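PDB 4KZK: L-arabinose ABC transporter, periplasmic L-arabinose-binding protein from Burkholderia thailandensis, which binds beta-D-galactose and probably L-arabinose in the periplasm, and probably delivers the sugar to an ABC transporter in the inner membrane. Local coordinates for residues A[37-45]-A[87-98]; A[116-124]-A[294-305]. All coordinates share one frame; numbering follows the deposited sequence.

Contact 1: residues A[37-45]-A[87-98]; sequences VKIGFVVKQ and LAAQKAQGVIIC. With GAL (beta-D-galactopyranose), chain B.
Phe41 and Ile96 meet on one side of two neighbouring strands: the CG2 methyl of Ile96 lies over one face of the Phe41 ring, 4.0 Å from its centroid, while CD1 of the same isoleucine reaches the ring at CD2 and CE2. On the other side, Val42 is wedged among three side chains. Its CG1 runs alongside Ile97, 3.7 Å from Ile97 CD1, and its CG2 touches Val95 CG2 and the CD1 methyl of Leu87. Leu87 also sets both methyls against Gly40 CA, where the absence of a side chain on Gly40 leaves room for the leucine.

Between these two layers of side chains strands 38-43 and 94-98 run parallel, 15° apart, with Gly40 and Val42 bonding alternately to Gly94, Ile96 and Cys98. This is the parallel pairing of a Rossmann-like lobe in a type I periplasmic binding protein, with strand 68-73 on the far edge of 38-43 and helix 291-308 covering the Phe41 face.

At the start of the strands Gln93, bent at chi2 (92°), turns its amide back so that OE1 takes the N-H of Lys38 at 2.8 Å, while its own backbone N binds Lys38 O. Lys38 NZ reaches Gln90 O, 2.8 Å away, at the Schellman end of the helix, and a water links the same ammonium to Gln90 OE1; Gln90 NE2 is held by Ser86 OG.

At the other end Lys44 stretches past Cys98 SG, with CD 3.9 Å from the sulfur, and its NZ donates to O2 of galactose at 2.8 Å and to O1 at 3.2 Å. Asp124 forms a salt bridge with that ammonium.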
loop_
_atom_site.group_PDB
_atom_site.type_symbol
_atom_site.label_atom_id
_atom_site.label_comp_id
_atom_site.label_asym_id
_atom_site.label_seq_id
_atom_site.Cartn_x
_atom_site.Cartn_y
_atom_site.Cartn_z
ATOM N N VAL A 37 18.762 -0.864 -23.625
ATOM C CA VAL A 37 17.434 -1.099 -22.986
ATOM C C VAL A 37 17.176 -0.032 -21.923
ATOM O O VAL A 37 18.062 0.304 -21.131
ATOM C CB VAL A 37 17.344 -2.528 -22.394
ATOM C CG1 VAL A 37 16.005 -2.753 -21.700
ATOM C CG2 VAL A 37 17.558 -3.562 -23.495
ATOM N N LYS A 38 15.958 0.504 -21.934
ATOM C CA LYS A 38 15.533 1.543 -21.014
ATOM C C LYS A 38 14.118 1.232 -20.562
ATOM O O LYS A 38 13.250 0.978 -21.382
ATOM C CB LYS A 38 15.607 2.883 -21.733
ATOM C CG LYS A 38 15.552 4.094 -20.832
ATOM C CD LYS A 38 15.747 5.371 -21.634
ATOM C CE LYS A 38 17.220 5.633 -21.913
ATOM N NZ LYS A 38 17.478 6.690 -22.931
ATOM N N ILE A 39 13.916 1.217 -19.244
ATOM C CA ILE A 39 12.629 0.878 -18.636
ATOM C C ILE A 39 12.191 2.022 -17.732
ATOM O O ILE A 39 12.984 2.516 -16.914
ATOM C CB ILE A 39 12.715 -0.437 -17.838
ATOM C CG1 ILE A 39 12.957 -1.609 -18.795
ATOM C CG2 ILE A 39 11.436 -0.684 -17.043
ATOM C CD1 ILE A 39 13.271 -2.925 -18.115
ATOM N N GLY A 40 10.935 2.428 -17.891
ATOM C CA GLY A 40 10.324 3.450 -17.034
ATOM C C GLY A 40 9.713 2.805 -15.822
ATOM O O GLY A 40 9.219 1.686 -15.909
ATOM N N PHE A 41 9.760 3.500 -14.683
ATOM C CA PHE A 41 9.119 3.026 -13.452
ATOM C C PHE A 41 8.426 4.241 -12.846
ATOM O O PHE A 41 9.063 5.114 -12.285
ATOM C CB PHE A 41 10.132 2.419 -12.485
ATOM C CG PHE A 41 9.545 1.401 -11.529
ATOM C CD1 PHE A 41 8.557 1.746 -10.605
ATOM C CD2 PHE A 41 9.969 0.078 -11.562
ATOM C CE1 PHE A 41 8.038 0.789 -9.740
ATOM C CE2 PHE A 41 9.452 -0.875 -10.692
ATOM C CZ PHE A 41 8.464 -0.509 -9.775
ATOM N N VAL A 42 7.115 4.276 -13.020
ATOM C CA VAL A 42 6.287 5.464 -12.788
ATOM C C VAL A 42 5.427 5.185 -11.573
ATOM O O VAL A 42 4.758 4.172 -11.531
ATOM C CB VAL A 42 5.436 5.780 -14.044
ATOM C CG1 VAL A 42 4.486 6.938 -13.776
ATOM C CG2 VAL A 42 6.378 6.057 -15.225
ATOM N N VAL A 43 5.473 6.066 -10.572
ATOM C CA VAL A 43 4.761 5.839 -9.309
ATOM C C VAL A 43 3.817 6.972 -8.917
ATOM O O VAL A 43 4.107 8.153 -9.132
ATOM C CB VAL A 43 5.749 5.571 -8.136
ATOM C CG1 VAL A 43 6.654 4.390 -8.460
ATOM C CG2 VAL A 43 6.561 6.813 -7.779
ATOM N N LYS A 44 2.692 6.619 -8.312
ATOM C CA LYS A 44 1.683 7.615 -7.983
ATOM C C LYS A 44 2.090 8.585 -6.875
ATOM O O LYS A 44 1.615 9.723 -6.843
ATOM C CB LYS A 44 0.351 6.948 -7.612
ATOM C CG LYS A 44 0.430 5.998 -6.440
ATOM C CD LYS A 44 -0.920 5.384 -6.067
ATOM C CE LYS A 44 -0.772 4.530 -4.816
ATOM N NZ LYS A 44 -2.033 3.863 -4.335
ATOM N N GLN A 45 2.941 8.140 -5.942
ATOM C CA GLN A 45 3.164 8.861 -4.672
ATOM C C GLN A 45 4.609 8.745 -4.225
ATOM O O GLN A 45 4.939 7.901 -3.377
ATOM C CB GLN A 45 2.237 8.359 -3.561
ATOM C CG GLN A 45 0.823 8.911 -3.668
ATOM C CD GLN A 45 -0.085 8.349 -2.589
ATOM O OE1 GLN A 45 0.275 8.345 -1.405
ATOM N NE2 GLN A 45 -1.247 7.848 -2.979
ATOM N N LEU A 87 9.175 9.216 -21.495
ATOM C CA LEU A 87 9.752 7.899 -21.705
ATOM C C LEU A 87 9.900 7.593 -23.187
ATOM O O LEU A 87 10.949 7.065 -23.605
ATOM C CB LEU A 87 8.928 6.829 -20.984
ATOM C CG LEU A 87 9.019 6.860 -19.454
ATOM C CD1 LEU A 87 8.015 5.889 -18.843
ATOM C CD2 LEU A 87 10.431 6.544 -18.993
ATOM N N ALA A 88 8.909 7.977 -23.989
ATOM C CA ALA A 88 8.997 7.797 -25.440
ATOM C C ALA A 88 10.090 8.672 -26.065
ATOM O O ALA A 88 10.848 8.211 -26.929
ATOM C CB ALA A 88 7.652 8.043 -26.083
ATOM N N ALA A 89 10.210 9.906 -25.591
ATOM C CA ALA A 89 11.290 10.806 -26.041
ATOM C C ALA A 89 12.673 10.213 -25.758
ATOM O O ALA A 89 13.617 10.391 -26.553
ATOM C CB ALA A 89 11.161 12.170 -25.374
ATOM N N GLN A 90 12.779 9.509 -24.637
ATOM C CA GLN A 90 14.025 8.877 -24.215
ATOM C C GLN A 90 14.212 7.473 -24.805
ATOM O O GLN A 90 15.200 6.810 -24.500
ATOM C CB GLN A 90 14.074 8.800 -22.685
ATOM C CG GLN A 90 14.122 10.155 -21.990
ATOM C CD GLN A 90 14.084 10.025 -20.478
ATOM O OE1 GLN A 90 14.973 9.426 -19.887
ATOM N NE2 GLN A 90 13.053 10.576 -19.843
ATOM N N LYS A 91 13.263 7.025 -25.630
ATOM C CA LYS A 91 13.329 5.725 -26.314
ATOM C C LYS A 91 13.311 4.528 -25.363
ATOM O O LYS A 91 14.010 3.533 -25.570
ATOM C CB LYS A 91 14.558 5.653 -27.234
ATOM C CG LYS A 91 14.700 6.841 -28.169
ATOM C CD LYS A 91 13.500 6.984 -29.094
ATOM C CE LYS A 91 13.645 8.172 -30.041
ATOM N NZ LYS A 91 14.927 8.198 -30.795
ATOM N N ALA A 92 12.500 4.615 -24.310
ATOM C CA ALA A 92 12.279 3.476 -23.442
ATOM C C ALA A 92 11.497 2.406 -24.184
ATOM O O ALA A 92 10.651 2.728 -25.022
ATOM C CB ALA A 92 11.517 3.921 -22.200
ATOM N N GLN A 93 11.780 1.134 -23.904
ATOM C CA GLN A 93 11.036 0.037 -24.522
ATOM C C GLN A 93 9.998 -0.581 -23.589
ATOM O O GLN A 93 9.262 -1.477 -23.986
ATOM C CB GLN A 93 11.981 -1.060 -25.034
ATOM C CG GLN A 93 13.037 -0.580 -26.032
ATOM C CD GLN A 93 14.338 -0.169 -25.361
ATOM O OE1 GLN A 93 14.451 -0.200 -24.145
ATOM N NE2 GLN A 93 15.333 0.197 -26.159
ATOM N N GLY A 94 9.933 -0.118 -22.346
ATOM C CA GLY A 94 8.923 -0.608 -21.425
ATOM C C GLY A 94 8.682 0.342 -20.278
ATOM O O GLY A 94 9.532 1.168 -19.976
ATOM N N VAL A 95 7.523 0.186 -19.640
ATOM C CA VAL A 95 7.163 0.975 -18.455
ATOM C C VAL A 95 6.387 0.099 -17.458
ATOM O O VAL A 95 5.454 -0.660 -17.822
ATOM C CB VAL A 95 6.333 2.232 -18.857
ATOM C CG1 VAL A 95 5.118 1.853 -19.692
ATOM C CG2 VAL A 95 5.925 3.066 -17.630
ATOM N N ILE A 96 6.775 0.237 -16.193
ATOM C CA ILE A 96 6.060 -0.345 -15.057
ATOM C C ILE A 96 5.434 0.829 -14.319
ATOM O O ILE A 96 6.109 1.834 -14.089
ATOM C CB ILE A 96 7.029 -1.117 -14.147
ATOM C CG1 ILE A 96 7.679 -2.290 -14.897
ATOM C CG2 ILE A 96 6.333 -1.611 -12.893
ATOM C CD1 ILE A 96 8.945 -2.811 -14.266
ATOM N N ILE A 97 4.152 0.739 -14.019
ATOM C CA ILE A 97 3.453 1.896 -13.452
ATOM C C ILE A 97 2.512 1.511 -12.313
ATOM O O ILE A 97 1.812 0.514 -12.403
ATOM C CB ILE A 97 2.695 2.685 -14.550
ATOM C CG1 ILE A 97 2.027 3.949 -13.980
ATOM C CG2 ILE A 97 1.698 1.797 -15.305
ATOM C CD1 ILE A 97 1.652 4.985 -15.014
ATOM N N CYS A 98 2.525 2.319 -11.258
ATOM C CA CYS A 98 1.456 2.322 -10.265
ATOM C C CYS A 98 0.723 3.631 -10.481
ATOM O O CYS A 98 1.189 4.677 -10.044
ATOM C CB CYS A 98 1.963 2.225 -8.825
ATOM S SG CYS A 98 0.551 2.181 -7.658
HETATM C C1 GAL B . -0.436 0.800 -2.914
HETATM C C2 GAL B . -0.217 1.722 -1.718
HETATM C C3 GAL B . 1.226 1.540 -1.227
HETATM C C4 GAL B . 1.497 0.062 -0.958
HETATM C C5 GAL B . 1.214 -0.732 -2.221
HETATM C C6 GAL B . 1.406 -2.227 -2.001
HETATM O O1 GAL B . -1.801 0.895 -3.271
HETATM O O2 GAL B . -0.437 3.049 -2.138
HETATM O O3 GAL B . 1.483 2.330 -0.059
HETATM O O4 GAL B . 0.737 -0.399 0.132
HETATM O O5 GAL B . -0.152 -0.546 -2.566
HETATM O O6 GAL B . 1.131 -2.950 -3.190
HETATM O O HOH W 1 17.263 8.633 -20.875
#

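Contact 2: residues A[116-124]-A[294-305]; sequences GMKLMSVDD and HGYDTSVNMYDW. With GAL (beta-D-galactopyranose), chain B.
Strand 118-122 and helix 294-305 run nearly antiparallel, at 160°, with their axes 9.7 Å apart at closest approach, and the side chains of Lys118, Met120 and Val122 fill the gap between them. Lys118 lays its aliphatic chain over one face of Trp305: CD sits 3.5 Å from the centroid of the five-membered ring, a CH-pi contact almost on the ring normal, while the ammonium is farther off and adds at most a weak cation-pi attraction. The indole's edge meets the backbone, with Leu119 O near the ring plane and 3.5 Å from CZ3.

Next along the strand, Met120 extends toward the helix with chi1 and chi2 both near 180°, then bends at chi3. This brings SD to 3.6 Å from Thr298 O and turns CE against Asn301 CB. Met302, bent at chi2 and chi3, packs its CE methyl 3.6 Å from Met120 CB. Val122 CG2 closes this row against His294 O and the imidazole.

The layer is one helix of the alpha/beta lobe packed on its parallel sheet, and its C-terminal strand end opens into the sugar pocket. There Asp123 OD1 accepts a hydrogen bond from His294 ND1 at 2.8 Å, nearly in the imidazole plane but 31° out of the carboxylate plane on its syn side. The same oxygen accepts bonds from galactose O6 at 2.6 Å and from the indole N-H of Trp50, while Asp124 OD1 takes one from the anomeric O1.

His294 is held at both ring nitrogens, ND1 by Asp123 and NE2 by Thr318 OG1; it lines the pocket itself and also steadies Asp123. Three donors converging on OD1 would be expected to stabilise its negative charge, whereas Glu54 OE2, close to Asp123 OD2, would probably oppose this.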
loop_
_atom_site.group_PDB
_atom_site.type_symbol
_atom_site.label_atom_id
_atom_site.label_comp_id
_atom_site.label_asym_id
_atom_site.label_seq_id
_atom_site.Cartn_x
_atom_site.Cartn_y
_atom_site.Cartn_z
ATOM N N GLY A 116 5.554 2.109 -28.617
ATOM C CA GLY A 116 6.377 0.903 -28.607
ATOM C C GLY A 116 6.967 0.563 -27.250
ATOM O O GLY A 116 8.128 0.148 -27.152
ATOM N N MET A 117 6.167 0.741 -26.198
ATOM C CA MET A 117 6.585 0.423 -24.839
ATOM C C MET A 117 5.710 -0.702 -24.315
ATOM O O MET A 117 4.496 -0.559 -24.281
ATOM C CB MET A 117 6.437 1.660 -23.937
ATOM C CG MET A 117 7.419 2.782 -24.233
ATOM S SD MET A 117 7.433 4.074 -22.977
ATOM C CE MET A 117 5.997 5.021 -23.461
ATOM N N LYS A 118 6.312 -1.813 -23.897
ATOM C CA LYS A 118 5.562 -2.847 -23.182
ATOM C C LYS A 118 5.121 -2.269 -21.852
ATOM O O LYS A 118 5.835 -1.438 -21.295
ATOM C CB LYS A 118 6.415 -4.089 -22.979
ATOM C CG LYS A 118 6.597 -4.824 -24.295
ATOM C CD LYS A 118 7.555 -5.986 -24.232
ATOM C CE LYS A 118 7.445 -6.839 -25.485
ATOM N NZ LYS A 118 7.908 -6.118 -26.696
ATOM N N LEU A 119 3.941 -2.690 -21.400
ATOM C CA LEU A 119 3.275 -2.106 -20.231
ATOM C C LEU A 119 2.992 -3.160 -19.156
ATOM O O LEU A 119 2.350 -4.177 -19.430
ATOM C CB LEU A 119 1.955 -1.451 -20.662
ATOM C CG LEU A 119 1.046 -0.931 -19.544
ATOM C CD1 LEU A 119 1.710 0.180 -18.753
ATOM C CD2 LEU A 119 -0.298 -0.493 -20.092
ATOM N N MET A 120 3.435 -2.864 -17.928
ATOM C CA MET A 120 3.204 -3.685 -16.740
ATOM C C MET A 120 2.733 -2.777 -15.604
ATOM O O MET A 120 3.144 -1.636 -15.534
ATOM C CB MET A 120 4.509 -4.353 -16.330
ATOM C CG MET A 120 4.434 -5.211 -15.083
ATOM S SD MET A 120 6.014 -6.019 -14.821
ATOM C CE MET A 120 6.051 -7.137 -16.217
ATOM N N SER A 121 1.850 -3.292 -14.759
ATOM C CA SER A 121 1.380 -2.545 -13.580
ATOM C C SER A 121 1.925 -3.152 -12.302
ATOM O O SER A 121 2.228 -4.356 -12.222
ATOM C CB SER A 121 -0.150 -2.489 -13.532
ATOM O OG SER A 121 -0.677 -3.781 -13.523
ATOM N N VAL A 122 2.054 -2.306 -11.293
ATOM C CA VAL A 122 2.486 -2.742 -9.966
ATOM C C VAL A 122 1.589 -2.057 -8.939
ATOM O O VAL A 122 1.226 -0.881 -9.100
ATOM C CB VAL A 122 4.004 -2.492 -9.752
ATOM C CG1 VAL A 122 4.346 -1.017 -9.736
ATOM C CG2 VAL A 122 4.503 -3.209 -8.512
ATOM N N ASP A 123 1.239 -2.824 -7.905
ATOM C CA ASP A 123 0.438 -2.415 -6.745
ATOM C C ASP A 123 -1.031 -2.254 -7.054
ATOM O O ASP A 123 -1.837 -2.986 -6.519
ATOM C CB ASP A 123 1.014 -1.171 -6.073
ATOM C CG ASP A 123 2.476 -1.331 -5.785
ATOM O OD1 ASP A 123 2.821 -2.286 -5.042
ATOM O OD2 ASP A 123 3.297 -0.573 -6.326
ATOM N N ASP A 124 -1.358 -1.321 -7.940
ATOM C CA ASP A 124 -2.718 -0.932 -8.222
ATOM C C ASP A 124 -3.047 -1.343 -9.645
ATOM O O ASP A 124 -2.520 -0.782 -10.599
ATOM C CB ASP A 124 -2.912 0.558 -8.046
ATOM C CG ASP A 124 -2.607 1.063 -6.629
ATOM O OD1 ASP A 124 -2.252 0.235 -5.762
ATOM O OD2 ASP A 124 -2.730 2.294 -6.414
ATOM N N HIS A 294 8.313 -6.331 -5.780
ATOM C CA HIS A 294 7.616 -5.295 -6.544
ATOM C C HIS A 294 8.512 -4.374 -7.357
ATOM O O HIS A 294 8.050 -3.763 -8.309
ATOM C CB HIS A 294 6.737 -4.468 -5.598
ATOM C CG HIS A 294 5.570 -5.225 -5.051
ATOM N ND1 HIS A 294 4.305 -4.682 -4.963
ATOM C CD2 HIS A 294 5.482 -6.481 -4.551
ATOM C CE1 HIS A 294 3.485 -5.575 -4.428
ATOM N NE2 HIS A 294 4.172 -6.678 -4.182
ATOM N N GLY A 295 9.792 -4.262 -6.992
ATOM C CA GLY A 295 10.740 -3.388 -7.690
ATOM C C GLY A 295 11.742 -4.141 -8.540
ATOM O O GLY A 295 11.983 -3.764 -9.682
ATOM N N TYR A 296 12.361 -5.173 -7.974
ATOM C CA TYR A 296 13.411 -5.905 -8.704
ATOM C C TYR A 296 12.770 -6.947 -9.636
ATOM O O TYR A 296 13.086 -6.958 -10.834
ATOM C CB TYR A 296 14.426 -6.487 -7.702
ATOM C CG TYR A 296 15.660 -7.126 -8.289
ATOM C CD1 TYR A 296 15.604 -8.398 -8.783
ATOM C CD2 TYR A 296 16.865 -6.445 -8.316
ATOM C CE1 TYR A 296 16.722 -9.008 -9.318
ATOM C CE2 TYR A 296 18.013 -7.034 -8.853
ATOM C CZ TYR A 296 17.930 -8.316 -9.360
ATOM O OH TYR A 296 19.046 -8.945 -9.890
ATOM N N ASP A 297 11.856 -7.776 -9.135
ATOM C CA ASP A 297 11.297 -8.877 -9.955
ATOM C C ASP A 297 10.416 -8.377 -11.092
ATOM O O ASP A 297 10.409 -8.952 -12.180
ATOM C CB ASP A 297 10.515 -9.902 -9.127
ATOM C CG ASP A 297 11.413 -10.750 -8.255
ATOM O OD1 ASP A 297 12.607 -10.433 -8.165
ATOM O OD2 ASP A 297 10.904 -11.723 -7.676
ATOM N N THR A 298 9.660 -7.315 -10.851
ATOM C CA THR A 298 8.887 -6.718 -11.921
ATOM C C THR A 298 9.829 -6.216 -13.015
ATOM O O THR A 298 9.578 -6.438 -14.206
ATOM C CB THR A 298 8.051 -5.535 -11.422
ATOM O OG1 THR A 298 8.909 -4.619 -10.724
ATOM C CG2 THR A 298 6.905 -6.026 -10.526
ATOM N N SER A 299 10.911 -5.547 -12.621
ATOM C CA SER A 299 11.835 -4.965 -13.592
ATOM C C SER A 299 12.518 -6.063 -14.414
ATOM O O SER A 299 12.726 -5.907 -15.621
ATOM C CB SER A 299 12.879 -4.077 -12.897
ATOM O OG SER A 299 12.300 -2.933 -12.278
ATOM N N VAL A 300 12.849 -7.176 -13.768
ATOM C CA VAL A 300 13.422 -8.318 -14.501
ATOM C C VAL A 300 12.402 -8.950 -15.452
ATOM O O VAL A 300 12.747 -9.281 -16.604
ATOM C CB VAL A 300 14.029 -9.364 -13.538
ATOM C CG1 VAL A 300 14.382 -10.656 -14.269
ATOM C CG2 VAL A 300 15.263 -8.774 -12.869
ATOM N N ASN A 301 11.166 -9.116 -14.990
ATOM C CA ASN A 301 10.104 -9.630 -15.837
ATOM C C ASN A 301 9.942 -8.749 -17.072
ATOM O O ASN A 301 9.868 -9.266 -18.190
ATOM C CB ASN A 301 8.781 -9.743 -15.068
ATOM C CG ASN A 301 8.779 -10.882 -14.060
ATOM O OD1 ASN A 301 9.563 -11.834 -14.155
ATOM N ND2 ASN A 301 7.874 -10.803 -13.099
ATOM N N MET A 302 9.934 -7.431 -16.877
ATOM C CA MET A 302 9.902 -6.484 -17.998
ATOM C C MET A 302 11.132 -6.617 -18.912
ATOM O O MET A 302 10.995 -6.689 -20.125
ATOM C CB MET A 302 9.769 -5.034 -17.491
ATOM C CG MET A 302 9.795 -3.987 -18.602
ATOM S SD MET A 302 8.465 -4.212 -19.797
ATOM C CE MET A 302 7.030 -3.684 -18.872
ATOM N N TYR A 303 12.326 -6.617 -18.333
ATOM C CA TYR A 303 13.568 -6.781 -19.093
ATOM C C TYR A 303 13.517 -8.013 -20.001
ATOM O O TYR A 303 13.792 -7.940 -21.208
ATOM C CB TYR A 303 14.759 -6.879 -18.142
ATOM C CG TYR A 303 16.072 -7.031 -18.882
ATOM C CD1 TYR A 303 16.729 -5.926 -19.408
ATOM C CD2 TYR A 303 16.635 -8.276 -19.065
ATOM C CE1 TYR A 303 17.926 -6.064 -20.099
ATOM C CE2 TYR A 303 17.828 -8.426 -19.760
ATOM C CZ TYR A 303 18.471 -7.311 -20.263
ATOM O OH TYR A 303 19.656 -7.460 -20.956
ATOM N N ASP A 304 13.156 -9.147 -19.418
ATOM C CA ASP A 304 13.099 -10.410 -20.155
ATOM C C ASP A 304 11.990 -10.388 -21.213
ATOM O O ASP A 304 12.113 -11.020 -22.260
ATOM C CB ASP A 304 12.868 -11.578 -19.199
ATOM C CG ASP A 304 14.100 -11.917 -18.367
ATOM O OD1 ASP A 304 15.209 -11.413 -18.665
ATOM O OD2 ASP A 304 13.955 -12.704 -17.413
ATOM N N TRP A 305 10.906 -9.670 -20.937
ATOM C CA TRP A 305 9.814 -9.503 -21.903
ATOM C C TRP A 305 10.301 -8.725 -23.132
ATOM O O TRP A 305 10.032 -9.110 -24.285
ATOM C CB TRP A 305 8.644 -8.778 -21.236
ATOM C CG TRP A 305 7.340 -8.756 -21.970
ATOM C CD1 TRP A 305 6.984 -9.471 -23.083
ATOM C CD2 TRP A 305 6.188 -7.991 -21.606
ATOM N NE1 TRP A 305 5.687 -9.174 -23.436
ATOM C CE2 TRP A 305 5.179 -8.266 -22.543
ATOM C CE3 TRP A 305 5.922 -7.076 -20.586
ATOM C CZ2 TRP A 305 3.917 -7.663 -22.479
ATOM C CZ3 TRP A 305 4.679 -6.478 -20.529
ATOM C CH2 TRP A 305 3.689 -6.777 -21.464
HETATM C C1 GAL B . -0.436 0.800 -2.914
HETATM C C2 GAL B . -0.217 1.722 -1.718
HETATM C C3 GAL B . 1.226 1.540 -1.227
HETATM C C4 GAL B . 1.497 0.062 -0.958
HETATM C C5 GAL B . 1.214 -0.732 -2.221
HETATM C C6 GAL B . 1.406 -2.227 -2.001
HETATM O O1 GAL B . -1.801 0.895 -3.271
HETATM O O2 GAL B . -0.437 3.049 -2.138
HETATM O O3 GAL B . 1.483 2.330 -0.059
HETATM O O4 GAL B . 0.737 -0.399 0.132
HETATM O O5 GAL B . -0.152 -0.546 -2.566
HETATM O O6 GAL B . 1.131 -2.950 -3.190
#

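From the N terminus, strand 38-43 enters first; the chain then passes through helix 49-65, strand 68-73 and helix 77-89 before strand 94-98 returns beside it, closing contact 1. Helix 105-114 follows, and strand 118-122 opens contact 2, which closes only after 169 intervening residues, when helix 291-308 comes back to this lobe. The two loops therefore stand in series, neither nesting nor crossing. Strands 94-98 and 118-122 are sheet neighbours, joining the contacts laterally through a probable hydrogen bond from Val95 N to Lys118 O, and helix 291-308 also rests on Ile39 and Phe41. At the pocket, both segment pairs reach the same galactose.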